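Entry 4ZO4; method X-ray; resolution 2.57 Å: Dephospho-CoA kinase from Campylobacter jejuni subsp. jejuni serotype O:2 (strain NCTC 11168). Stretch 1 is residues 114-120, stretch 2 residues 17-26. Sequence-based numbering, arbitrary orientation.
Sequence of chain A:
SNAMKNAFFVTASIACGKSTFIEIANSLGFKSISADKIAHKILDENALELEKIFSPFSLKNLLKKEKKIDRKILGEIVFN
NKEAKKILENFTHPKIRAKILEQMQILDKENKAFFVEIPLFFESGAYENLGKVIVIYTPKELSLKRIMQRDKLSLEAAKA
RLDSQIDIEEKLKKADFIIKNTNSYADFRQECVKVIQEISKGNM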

# COMPACT_ATOMS: atom_id res chain seq x y z
N PHE A 114 8.00 -24.53 24.39
CA PHE A 114 6.79 -23.70 24.49
C PHE A 114 6.32 -23.16 23.12
O PHE A 114 7.09 -23.07 22.15
CB PHE A 114 7.00 -22.55 25.49
CG PHE A 114 7.98 -21.49 25.03
CD1 PHE A 114 7.53 -20.30 24.47
CD2 PHE A 114 9.35 -21.67 25.19
CE1 PHE A 114 8.43 -19.33 24.05
CE2 PHE A 114 10.26 -20.70 24.77
CZ PHE A 114 9.79 -19.53 24.20
N PHE A 115 5.03 -22.80 23.07
CA PHE A 115 4.34 -22.43 21.84
C PHE A 115 3.69 -21.03 21.90
O PHE A 115 2.85 -20.74 22.77
CB PHE A 115 3.31 -23.52 21.50
CG PHE A 115 3.94 -24.86 21.19
CD1 PHE A 115 4.55 -25.08 19.97
CD2 PHE A 115 3.97 -25.88 22.15
CE1 PHE A 115 5.17 -26.28 19.68
CE2 PHE A 115 4.60 -27.09 21.86
CZ PHE A 115 5.20 -27.29 20.62
N VAL A 116 4.10 -20.16 20.99
CA VAL A 116 3.51 -18.83 20.83
C VAL A 116 2.43 -18.98 19.78
O VAL A 116 2.70 -19.08 18.57
CB VAL A 116 4.55 -17.79 20.34
CG1 VAL A 116 3.93 -16.42 20.21
CG2 VAL A 116 5.77 -17.74 21.26
N GLU A 117 1.19 -19.03 20.21
CA GLU A 117 0.11 -19.02 19.25
C GLU A 117 0.13 -17.66 18.54
O GLU A 117 0.27 -16.63 19.20
CB GLU A 117 -1.23 -19.25 19.97
CG GLU A 117 -2.43 -18.95 19.10
CD GLU A 117 -3.72 -19.49 19.68
OE1 GLU A 117 -3.75 -19.79 20.90
OE2 GLU A 117 -4.69 -19.61 18.91
N ILE A 118 0.01 -17.65 17.22
CA ILE A 118 0.07 -16.37 16.47
C ILE A 118 -0.72 -16.39 15.16
O ILE A 118 -0.59 -17.33 14.37
CB ILE A 118 1.53 -15.96 16.22
CG1 ILE A 118 1.64 -14.56 15.62
CG2 ILE A 118 2.23 -16.96 15.32
CD1 ILE A 118 3.07 -14.05 15.50
N PRO A 119 -1.58 -15.38 14.92
CA PRO A 119 -2.24 -15.23 13.60
C PRO A 119 -1.27 -15.12 12.45
O PRO A 119 -0.30 -14.38 12.52
CB PRO A 119 -3.02 -13.94 13.72
CG PRO A 119 -3.17 -13.67 15.19
CD PRO A 119 -2.09 -14.42 15.91
N LEU A 120 -1.54 -15.86 11.39
CA LEU A 120 -0.57 -16.04 10.31
C LEU A 120 0.01 -14.73 9.84
O LEU A 120 1.22 -14.66 9.65
CB LEU A 120 -1.18 -16.84 9.14
CG LEU A 120 -0.31 -17.19 7.93
CD1 LEU A 120 0.97 -17.91 8.33
CD2 LEU A 120 -1.08 -18.02 6.91
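Stretch 2 17-26: GKSTFIEIAN

No hydrogen bond joins the two stretches, and their one ionic contact is stretched: Glu117 OE2 and Lys18 NZ form a long salt bridge of 3.9 Å, whereas the same OE2 lies only 3.3 Å from Lys18 CE. The carboxylate thus rests against the end of the aliphatic chain of the lysine as much as against its charge.

Stretch 2 is helical throughout, part of a helix that extends beyond it in both directions, and it packs over the strand that begins stretch 1. The two run nearly antiparallel, with a signed crossing angle of -154° and a closest axial approach of 9.9 Å, a spacing that leaves room for a layer of side chains between the backbones. The CA atoms of Glu117 and Lys18 come nearest, 7.1 Å apart. Within the helix, i to i+4 bonds hold the backbone; Ile22 N to Lys18 O, at 3.2 Å, is weak, while Glu23 N to Ser19 O is shorter at 2.7 Å.

The alternation of the strand directs Phe115 and Glu117 toward the helix and Val116 away from it. Phe115 meets three helix residues. Phe21 leaves the helix sideways in a t rotamer, but its end comes nearer and presents its edge to the face of Phe115, with ring centroids 5.3 Å apart, planes at 76° and CE2 3.9 Å from Phe115 CD1. Ile22 CD1 lies 4.1 Å from Phe115 CB, and one turn beyond Lys18 this isoleucine also places CG1 3.9 Å from Glu117 OE1. The small side chain of Ala25 brings its CB to 4.1 Å from Phe115 CD2.

Past Glu117, Lys18 continues the contact, its CD 3.6 Å from Ile118 O and its NZ 3.9 Å from Pro119 CD. Together the stretches bury 390 Å², apolar around Phe115 and charged around Glu117.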

# COMPACT_ATOMS: atom_id res chain seq x y z
N GLY A 17 -7.47 -24.66 13.31
CA GLY A 17 -6.21 -25.40 13.17
C GLY A 17 -5.23 -25.03 14.26
O GLY A 17 -4.61 -25.88 14.90
N LYS A 18 -5.12 -23.73 14.50
CA LYS A 18 -4.24 -23.16 15.48
C LYS A 18 -4.66 -23.49 16.93
O LYS A 18 -3.82 -23.74 17.81
CB LYS A 18 -4.31 -21.66 15.28
CG LYS A 18 -3.22 -20.84 15.94
CD LYS A 18 -3.31 -19.38 15.50
CE LYS A 18 -4.72 -18.78 15.67
NZ LYS A 18 -4.69 -17.30 15.82
N SER A 19 -5.97 -23.44 17.20
CA SER A 19 -6.48 -23.54 18.57
C SER A 19 -6.53 -24.99 19.04
O SER A 19 -6.38 -25.27 20.23
CB SER A 19 -7.88 -22.95 18.64
OG SER A 19 -8.70 -23.61 17.70
N THR A 20 -6.77 -25.89 18.10
CA THR A 20 -6.72 -27.31 18.38
C THR A 20 -5.29 -27.75 18.70
O THR A 20 -5.07 -28.43 19.71
CB THR A 20 -7.27 -28.13 17.21
OG1 THR A 20 -8.70 -28.03 17.18
CG2 THR A 20 -6.85 -29.59 17.32
N PHE A 21 -4.32 -27.37 17.88
CA PHE A 21 -2.91 -27.69 18.16
C PHE A 21 -2.49 -27.15 19.50
O PHE A 21 -1.60 -27.70 20.14
CB PHE A 21 -1.97 -27.12 17.12
CG PHE A 21 -0.53 -27.46 17.38
CD1 PHE A 21 0.09 -28.45 16.65
CD2 PHE A 21 0.20 -26.79 18.34
CE1 PHE A 21 1.42 -28.78 16.89
CE2 PHE A 21 1.52 -27.10 18.58
CZ PHE A 21 2.13 -28.09 17.85
N ILE A 22 -3.14 -26.07 19.93
CA ILE A 22 -2.88 -25.47 21.26
C ILE A 22 -3.64 -26.16 22.39
O ILE A 22 -3.09 -26.34 23.49
CB ILE A 22 -3.18 -23.96 21.23
CG1 ILE A 22 -2.10 -23.25 20.38
CG2 ILE A 22 -3.27 -23.39 22.65
CD1 ILE A 22 -0.70 -23.26 20.98
N GLU A 23 -4.88 -26.56 22.14
CA GLU A 23 -5.64 -27.33 23.12
C GLU A 23 -4.89 -28.62 23.46
O GLU A 23 -4.75 -28.98 24.62
CB GLU A 23 -7.03 -27.65 22.60
CG GLU A 23 -7.75 -28.71 23.42
CD GLU A 23 -7.70 -28.41 24.92
OE1 GLU A 23 -8.24 -27.37 25.34
OE2 GLU A 23 -7.10 -29.22 25.67
N ILE A 24 -4.39 -29.28 22.43
CA ILE A 24 -3.61 -30.51 22.58
C ILE A 24 -2.23 -30.25 23.22
O ILE A 24 -1.77 -31.03 24.04
CB ILE A 24 -3.50 -31.23 21.21
CG1 ILE A 24 -4.88 -31.76 20.80
CG2 ILE A 24 -2.45 -32.33 21.24
CD1 ILE A 24 -5.11 -31.93 19.30
N ALA A 25 -1.57 -29.15 22.87
CA ALA A 25 -0.27 -28.85 23.47
C ALA A 25 -0.38 -28.57 24.98
O ALA A 25 0.51 -28.94 25.76
CB ALA A 25 0.35 -27.67 22.76
N ASN A 26 -1.47 -27.92 25.38
CA ASN A 26 -1.72 -27.63 26.79
C ASN A 26 -1.94 -28.91 27.54
O ASN A 26 -1.29 -29.17 28.56
CB ASN A 26 -2.96 -26.76 26.97
CG ASN A 26 -2.71 -25.28 26.71
OD1 ASN A 26 -3.65 -24.51 26.57
ND2 ASN A 26 -1.44 -24.88 26.65